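Local structure of uncharacterized protein (Bacteroides ovatus, 4FXT) at residues G131-T136 and K143-E148; Y176-V181 and S196-L201. The protein is of unknown function, a DUF3823-family protein whose two all-beta domains belong to the transthyretin-like and E-set clans. One frame throughout, in Å; residues are numbered along the deposited sequence.

Contact 1: residues G131-T136 and K143-E148. With EDO (1,2-ethanediol), chain O.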
ATOM      1  N   GLY A 131       8.601  -8.445   4.730  1.00 38.86           N
ATOM      2  CA  GLY A 131       9.675  -7.527   5.079  1.00 38.36           C
ATOM      3  C   GLY A 131       9.288  -6.406   6.022  1.00 43.43           C
ATOM      4  O   GLY A 131       8.154  -5.931   5.992  1.00 42.21           O
ATOM      5  N   ILE A 132      10.227  -6.012   6.898  1.00 42.96           N
ATOM      6  CA  ILE A 132      10.140  -4.849   7.779  1.00 44.42           C
ATOM      7  C   ILE A 132      11.125  -3.840   7.219  1.00 46.76           C
ATOM      8  O   ILE A 132      12.270  -4.202   6.952  1.00 45.59           O
ATOM      9  CB  ILE A 132      10.342  -5.112   9.301  1.00 49.71           C
ATOM     10  CG1 ILE A 132       9.373  -6.164   9.871  1.00 50.39           C
ATOM     11  CG2 ILE A 132      10.268  -3.817  10.121  1.00 50.39           C
ATOM     12  CD1 ILE A 132       9.949  -7.405   9.927  1.00 63.48           C
ATOM     13  N   TYR A 133      10.678  -2.593   6.997  1.00 44.09           N
ATOM     14  CA  TYR A 133      11.521  -1.553   6.409  1.00 43.63           C
ATOM     15  C   TYR A 133      11.594  -0.337   7.327  1.00 49.07           C
ATOM     16  O   TYR A 133      10.602   0.006   7.975  1.00 49.39           O
ATOM     17  CB  TYR A 133      10.960  -1.170   5.037  1.00 43.08           C
ATOM     18  CG  TYR A 133      10.794  -2.379   4.132  1.00 44.93           C
ATOM     19  CD1 TYR A 133      11.888  -2.943   3.483  1.00 48.11           C
ATOM     20  CD2 TYR A 133       9.548  -2.970   3.941  1.00 44.02           C
ATOM     21  CE1 TYR A 133      11.757  -4.092   2.706  1.00 48.92           C
ATOM     22  CE2 TYR A 133       9.399  -4.097   3.140  1.00 44.98           C
ATOM     23  CZ  TYR A 133      10.510  -4.660   2.527  1.00 53.85           C
ATOM     24  OH  TYR A 133      10.411  -5.808   1.777  1.00 52.05           O
ATOM     25  N   LEU A 134      12.791   0.262   7.425  1.00 45.14           N
ATOM     26  CA  LEU A 134      13.059   1.515   8.149  1.00 46.73           C
ATOM     27  C   LEU A 134      13.602   2.524   7.174  1.00 52.70           C
ATOM     28  O   LEU A 134      14.508   2.180   6.414  1.00 54.04           O
ATOM     29  CB  LEU A 134      14.026   1.355   9.350  1.00 48.20           C
ATOM     30  CG  LEU A 134      13.709   0.298  10.460  1.00 52.59           C
ATOM     31  CD1 LEU A 134      14.818   0.239  11.462  1.00 52.43           C
ATOM     32  CD2 LEU A 134      12.379   0.562  11.158  1.00 53.73           C
ATOM     33  N   GLY A 135      13.031   3.732   7.161  1.00 48.18           N
ATOM     34  CA  GLY A 135      13.433   4.812   6.260  1.00 47.20           C
ATOM     35  C   GLY A 135      13.567   6.164   6.930  1.00 49.61           C
ATOM     36  O   GLY A 135      13.047   6.366   8.034  1.00 48.59           O
ATOM     37  N   THR A 136      14.273   7.106   6.268  1.00 45.74           N
ATOM     38  CA  THR A 136      14.466   8.446   6.839  1.00 47.19           C
ATOM     39  C   THR A 136      13.185   9.287   6.610  1.00 52.93           C
ATOM     40  O   THR A 136      12.806  10.091   7.472  1.00 53.36           O
ATOM     41  CB  THR A 136      15.721   9.160   6.274  1.00 55.47           C
ATOM     42  OG1 THR A 136      15.580   9.328   4.881  1.00 65.07           O
ATOM     43  CG2 THR A 136      17.008   8.402   6.499  1.00 51.93           C
ATOM     44  N   LYS A 143      12.104  -0.566  -2.173  1.00 48.86           N
ATOM     45  CA  LYS A 143      13.109   0.090  -3.017  1.00 50.51           C
ATOM     46  C   LYS A 143      13.805   1.235  -2.243  1.00 58.76           C
ATOM     47  O   LYS A 143      15.021   1.357  -2.354  1.00 62.41           O
ATOM     48  CB  LYS A 143      12.491   0.612  -4.328  1.00 53.67           C
ATOM     49  CG  LYS A 143      11.923  -0.478  -5.271  1.00 76.34           C
ATOM     50  CD  LYS A 143      12.950  -1.533  -5.740  1.00 90.53           C
ATOM     51  CE  LYS A 143      12.317  -2.647  -6.542  1.00102.54           C
ATOM     52  NZ  LYS A 143      13.286  -3.719  -6.881  1.00110.11           N
ATOM     53  N   GLN A 144      13.056   2.071  -1.488  1.00 54.79           N
ATOM     54  CA  GLN A 144      13.576   3.168  -0.662  1.00 54.57           C
ATOM     55  C   GLN A 144      13.565   2.776   0.779  1.00 56.92           C
ATOM     56  O   GLN A 144      12.492   2.718   1.401  1.00 59.83           O
ATOM     57  CB  GLN A 144      12.782   4.460  -0.835  1.00 56.90           C
ATOM     58  CG  GLN A 144      12.918   5.244  -2.120  1.00 86.96           C
ATOM     59  CD  GLN A 144      12.054   6.470  -1.910  1.00116.03           C
ATOM     60  OE1 GLN A 144      10.809   6.382  -1.920  1.00110.61           O
ATOM     61  NE2 GLN A 144      12.684   7.606  -1.568  1.00109.36           N
ATOM     62  N   LYS A 145      14.747   2.478   1.317  1.00 49.67           N
ATOM     63  CA  LYS A 145      14.900   1.987   2.693  1.00 47.65           C
ATOM     64  C   LYS A 145      16.295   2.244   3.192  1.00 53.83           C
ATOM     65  O   LYS A 145      17.243   2.279   2.396  1.00 54.22           O
ATOM     66  CB  LYS A 145      14.589   0.471   2.758  1.00 46.19           C
ATOM     67  CG  LYS A 145      15.418  -0.273   1.708  1.00 36.50           C
ATOM     68  CD  LYS A 145      15.194  -1.708   1.566  1.00 38.77           C
ATOM     69  CE  LYS A 145      15.823  -2.213   0.267  1.00 48.33           C
ATOM     70  NZ  LYS A 145      17.290  -2.029   0.184  1.00 67.25           N
ATOM     71  N   GLU A 146      16.423   2.394   4.524  1.00 51.21           N
ATOM     72  CA  GLU A 146      17.716   2.590   5.187  1.00 51.45           C
ATOM     73  C   GLU A 146      18.144   1.246   5.814  1.00 52.31           C
ATOM     74  O   GLU A 146      19.331   0.994   6.020  1.00 52.10           O
ATOM     75  CB  GLU A 146      17.632   3.733   6.220  1.00 53.30           C
ATOM     76  CG  GLU A 146      18.939   4.485   6.360  1.00 65.91           C
ATOM     77  CD  GLU A 146      19.342   5.253   5.122  1.00 85.16           C
ATOM     78  OE1 GLU A 146      18.447   5.681   4.352  1.00 57.64           O
ATOM     79  OE2 GLU A 146      20.565   5.452   4.941  1.00 91.12           O
ATOM     80  N   ALA A 147      17.153   0.373   6.054  1.00 47.25           N
ATOM     81  CA  ALA A 147      17.311  -0.971   6.584  1.00 47.38           C
ATOM     82  C   ALA A 147      16.118  -1.848   6.224  1.00 51.20           C
ATOM     83  O   ALA A 147      14.982  -1.353   6.144  1.00 50.92           O
ATOM     84  CB  ALA A 147      17.475  -0.915   8.092  1.00 48.71           C
ATOM     85  N   GLU A 148      16.364  -3.153   6.005  1.00 47.86           N
ATOM     86  CA  GLU A 148      15.278  -4.106   5.734  1.00 45.62           C
ATOM     87  C   GLU A 148      15.525  -5.367   6.507  1.00 52.91           C
ATOM     88  O   GLU A 148      16.654  -5.645   6.924  1.00 56.83           O
ATOM     89  CB  GLU A 148      15.059  -4.432   4.238  1.00 45.90           C
ATOM     90  CG  GLU A 148      16.094  -5.281   3.526  1.00 51.81           C
ATOM     91  CD  GLU A 148      15.731  -5.731   2.115  1.00 79.35           C
ATOM     92  OE1 GLU A 148      14.522  -5.863   1.806  1.00 56.68           O
ATOM     93  OE2 GLU A 148      16.670  -6.047   1.348  1.00 86.76           O
TER
HETATM   94  C1  EDO O 301      13.383   6.063   2.709  1.00 67.93           C
HETATM   95  O1  EDO O 301      12.888   7.393   2.932  1.00 67.08           O
HETATM   96  C2  EDO O 301      14.944   5.954   2.660  1.00 68.40           C
HETATM   97  O2  EDO O 301      15.559   6.169   3.927  1.00 68.67           O
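Leu134 O takes two backbone N-H groups at once, from Glu146 and Ala147, and this shared carbonyl marks a classic beta bulge at the start of strand 147-150. The bond from Glu146 N is the shorter, 2.7 Å to Leu134 O, and lies in the carbonyl plane; Ala147 N sits 3.2 Å from Leu134 O in a less straight bond, with an N-H...O angle of 145°. Beyond the bulge the antiparallel hairpin pairs Leu134 with Ala147: Leu134 N gives a nearly straight bond to Ala147 O, and the CB atoms of Leu134 and Ala147 lie 4.3 Å apart on the face where Leu134 also packs on Ile165 of strand 160-166. Tyr133 and Glu148 occupy the other face as a non-hydrogen-bonded pair, side by side and pointing the same way. Glu148 CB lies 3.6 Å from Tyr133 CD1; CG sits between the backbone N and the carbonyl carbon (chi1 71°), and from there the extended chain runs beside the ring. The carboxylate plane is turned 36° from the ring, and Glu148 OE1 comes to the ring edge near its plane, 3.4 Å from Tyr133 CE1. Past the strand end a 1,2-ethanediol, probably from the crystallisation liquor, bridges the two segments. Its O2 accepts from Thr136 N at 2.8 Å and donates to Glu146 OE1 at 3.0 Å, with Thr136 OG1 adding a weak third bond.

Contact 2: residues Y176-V181 and S196-L201; sequences YLYARV and SIKVAL
With CG between backbone N and carbonyl carbon (chi1 58°), the Tyr176 ring meets Lys198, whose CG, anti to its own N (chi1 -170°), comes 3.5 Å from Tyr176 CD1. A bend at chi3 keeps Lys198 CE over the ring, toward the rim. On this face CD makes a CH-pi contact, and NZ stands 4.3 Å from the Tyr176 ring centroid, 7° off the normal, a cation-pi pair. Lys198 CB also approaches the neighbouring ring, 3.9 Å from Tyr178 CE2, so its aliphatic part touches both tyrosines. Beneath these side chains runs an antiparallel hairpin, the edge strand 192-200 of the C-terminal E-set-like domain paired with strand 176-185. Leu177 and Val199 exchange two backbone hydrogen bonds, the shorter being Val199 N to Leu177 O at 2.7 Å; Ala179 and Ile197 form a second such pair. The opposite face is apolar. Leu177 CD1 lies 3.7 Å from Val199 CB, and Leu177 CG is 3.9 Å from Leu201 CD2, those two leucines crossing at about a right angle. An alanine at Leu177 would probably open a gap beside Val199 and Leu201 and leave the Leu201 methyls freer to turn. On the tyrosine side, Ser196 OG is 3.5 Å from Tyr178 CB and hydrogen-bonds to Ile138 O. Arg180 lays its CD 3.9 Å from Ser196 CB, its guanidinium hydrogen-bonded to Val23 O, Ser194 O and Thr140 O.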
ATOM      1  N   TYR A 176      13.491  10.810  14.813  1.00 53.79           N
ATOM      2  CA  TYR A 176      12.483   9.789  14.487  1.00 50.10           C
ATOM      3  C   TYR A 176      12.812   9.105  13.164  1.00 48.43           C
ATOM      4  O   TYR A 176      13.654   9.600  12.409  1.00 47.77           O
ATOM      5  CB  TYR A 176      11.060  10.422  14.407  1.00 51.73           C
ATOM      6  CG  TYR A 176      10.921  11.548  13.390  1.00 54.03           C
ATOM      7  CD1 TYR A 176      10.554  11.288  12.070  1.00 55.78           C
ATOM      8  CD2 TYR A 176      11.124  12.871  13.755  1.00 56.36           C
ATOM      9  CE1 TYR A 176      10.424  12.320  11.134  1.00 57.66           C
ATOM     10  CE2 TYR A 176      10.990  13.909  12.831  1.00 57.97           C
ATOM     11  CZ  TYR A 176      10.642  13.629  11.521  1.00 61.27           C
ATOM     12  OH  TYR A 176      10.497  14.642  10.608  1.00 60.65           O
ATOM     13  N   LEU A 177      12.079   8.029  12.843  1.00 41.57           N
ATOM     14  CA  LEU A 177      12.171   7.322  11.567  1.00 39.21           C
ATOM     15  C   LEU A 177      10.785   6.829  11.147  1.00 46.93           C
ATOM     16  O   LEU A 177       9.833   6.859  11.924  1.00 48.48           O
ATOM     17  CB  LEU A 177      13.180   6.151  11.589  1.00 37.39           C
ATOM     18  CG  LEU A 177      13.013   5.015  12.661  1.00 40.03           C
ATOM     19  CD1 LEU A 177      11.749   4.144  12.453  1.00 37.53           C
ATOM     20  CD2 LEU A 177      14.205   4.105  12.656  1.00 38.27           C
ATOM     21  N   TYR A 178      10.694   6.323   9.930  1.00 43.74           N
ATOM     22  CA  TYR A 178       9.455   5.763   9.425  1.00 41.94           C
ATOM     23  C   TYR A 178       9.651   4.279   9.275  1.00 44.30           C
ATOM     24  O   TYR A 178      10.717   3.833   8.831  1.00 44.97           O
ATOM     25  CB  TYR A 178       9.030   6.438   8.122  1.00 42.67           C
ATOM     26  CG  TYR A 178       8.691   7.903   8.323  1.00 44.97           C
ATOM     27  CD1 TYR A 178       9.680   8.887   8.250  1.00 48.10           C
ATOM     28  CD2 TYR A 178       7.385   8.307   8.589  1.00 45.11           C
ATOM     29  CE1 TYR A 178       9.370  10.237   8.419  1.00 51.93           C
ATOM     30  CE2 TYR A 178       7.062   9.649   8.760  1.00 47.71           C
ATOM     31  CZ  TYR A 178       8.061  10.611   8.692  1.00 57.88           C
ATOM     32  OH  TYR A 178       7.749  11.926   8.924  1.00 57.32           O
ATOM     33  N   ALA A 179       8.665   3.508   9.753  1.00 38.41           N
ATOM     34  CA  ALA A 179       8.700   2.053   9.742  1.00 36.52           C
ATOM     35  C   ALA A 179       7.531   1.520   8.992  1.00 42.04           C
ATOM     36  O   ALA A 179       6.472   2.160   8.986  1.00 43.74           O
ATOM     37  CB  ALA A 179       8.711   1.519  11.155  1.00 37.17           C
ATOM     38  N   ARG A 180       7.704   0.357   8.349  1.00 37.78           N
ATOM     39  CA  ARG A 180       6.640  -0.211   7.523  1.00 38.44           C
ATOM     40  C   ARG A 180       6.814  -1.720   7.309  1.00 44.04           C
ATOM     41  O   ARG A 180       7.940  -2.211   7.254  1.00 46.29           O
ATOM     42  CB  ARG A 180       6.671   0.508   6.158  1.00 39.65           C
ATOM     43  CG  ARG A 180       5.336   0.641   5.507  1.00 48.26           C
ATOM     44  CD  ARG A 180       5.457   1.446   4.250  1.00 46.94           C
ATOM     45  NE  ARG A 180       4.149   1.612   3.625  1.00 49.89           N
ATOM     46  CZ  ARG A 180       3.963   1.965   2.362  1.00 62.87           C
ATOM     47  NH1 ARG A 180       5.002   2.143   1.557  1.00 38.99           N
ATOM     48  NH2 ARG A 180       2.734   2.080   1.875  1.00 61.93           N
ATOM     49  N   VAL A 181       5.703  -2.433   7.139  1.00 38.36           N
ATOM     50  CA  VAL A 181       5.685  -3.886   6.925  1.00 37.15           C
ATOM     51  C   VAL A 181       5.125  -4.145   5.531  1.00 40.41           C
ATOM     52  O   VAL A 181       4.104  -3.553   5.181  1.00 39.33           O
ATOM     53  CB  VAL A 181       4.885  -4.651   8.029  1.00 40.39           C
ATOM     54  CG1 VAL A 181       4.940  -6.148   7.815  1.00 39.37           C
ATOM     55  CG2 VAL A 181       5.369  -4.308   9.427  1.00 40.85           C
ATOM     56  N   SER A 196       2.942   3.757   6.501  1.00 38.80           N
ATOM     57  CA  SER A 196       4.271   4.223   6.908  1.00 36.11           C
ATOM     58  C   SER A 196       4.087   5.005   8.198  1.00 39.89           C
ATOM     59  O   SER A 196       3.399   6.010   8.178  1.00 38.42           O
ATOM     60  CB  SER A 196       4.933   5.032   5.818  1.00 35.86           C
ATOM     61  OG  SER A 196       6.212   5.476   6.237  1.00 39.38           O
ATOM     62  N   ILE A 197       4.568   4.445   9.322  1.00 38.70           N
ATOM     63  CA  ILE A 197       4.359   4.955  10.671  1.00 41.12           C
ATOM     64  C   ILE A 197       5.633   5.560  11.237  1.00 41.40           C
ATOM     65  O   ILE A 197       6.686   4.912  11.271  1.00 35.88           O
ATOM     66  CB  ILE A 197       3.857   3.784  11.576  1.00 44.83           C
ATOM     67  CG1 ILE A 197       2.532   3.213  11.006  1.00 45.16           C
ATOM     68  CG2 ILE A 197       3.717   4.237  13.049  1.00 45.67           C
ATOM     69  CD1 ILE A 197       2.018   2.044  11.707  1.00 56.96           C
ATOM     70  N   LYS A 198       5.497   6.803  11.733  1.00 41.16           N
ATOM     71  CA  LYS A 198       6.586   7.510  12.400  1.00 41.98           C
ATOM     72  C   LYS A 198       6.866   6.871  13.755  1.00 49.13           C
ATOM     73  O   LYS A 198       5.926   6.559  14.508  1.00 49.52           O
ATOM     74  CB  LYS A 198       6.275   8.993  12.568  1.00 45.39           C
ATOM     75  CG  LYS A 198       7.502   9.757  13.040  1.00 54.12           C
ATOM     76  CD  LYS A 198       7.240  11.089  13.731  1.00 62.60           C
ATOM     77  CE  LYS A 198       6.701  12.207  12.908  1.00 68.27           C
ATOM     78  NZ  LYS A 198       6.756  13.453  13.732  1.00 74.70           N
ATOM     79  N   VAL A 199       8.154   6.651  14.051  1.00 46.99           N
ATOM     80  CA  VAL A 199       8.615   6.038  15.297  1.00 47.43           C
ATOM     81  C   VAL A 199       9.621   6.968  15.938  1.00 55.56           C
ATOM     82  O   VAL A 199      10.678   7.206  15.346  1.00 57.36           O
ATOM     83  CB  VAL A 199       9.212   4.626  15.068  1.00 48.27           C
ATOM     84  CG1 VAL A 199       9.630   3.974  16.380  1.00 48.42           C
ATOM     85  CG2 VAL A 199       8.257   3.731  14.308  1.00 46.23           C
ATOM     86  N   ALA A 200       9.312   7.475  17.132  1.00 52.76           N
ATOM     87  CA  ALA A 200      10.212   8.356  17.862  1.00 55.28           C
ATOM     88  C   ALA A 200      11.452   7.613  18.306  1.00 62.55           C
ATOM     89  O   ALA A 200      11.351   6.476  18.744  1.00 61.63           O
ATOM     90  CB  ALA A 200       9.499   8.942  19.073  1.00 58.12           C
ATOM     91  N   LEU A 201      12.627   8.240  18.179  1.00 61.74           N
ATOM     92  CA  LEU A 201      13.900   7.629  18.599  1.00 60.43           C
ATOM     93  C   LEU A 201      14.461   8.407  19.790  1.00 68.63           C
ATOM     94  O   LEU A 201      15.290   7.897  20.547  1.00 69.78           O
ATOM     95  CB  LEU A 201      14.903   7.586  17.432  1.00 57.77           C
ATOM     96  CG  LEU A 201      14.443   6.859  16.161  1.00 57.27           C
ATOM     97  CD1 LEU A 201      15.475   6.960  15.099  1.00 56.12           C
ATOM     98  CD2 LEU A 201      14.111   5.404  16.413  1.00 55.02           C
TER

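In the fold
Contacts 1 and 2 are the two outer pairings of one four-stranded antiparallel sheet, each joining an edge strand to one of the two central strands, 127-135 and 176-185. Those central strands probably hydrogen-bond directly, Tyr133 N to Arg180 O and Gly135 N to Tyr178 O. Leu134, Leu177, Ala179 and Val199 are buried, whereas Thr136, Glu146 and Lys198 lie exposed. Leu134 packs on Leu177 and Ala179, tying the contacts together, while Phe105 of strand 98-108 packs on Ala179, Ile197 and Val199. Contact 1 is irregular, with its bulge and bound diol; contact 2 keeps a regular register between Tyr176-Ala179 and Ile197-Ala200 and buries more surface. Tyr133 is buried, Tyr176 and Tyr178 partly exposed, and of the two only contact 2 has a cation-pi pair.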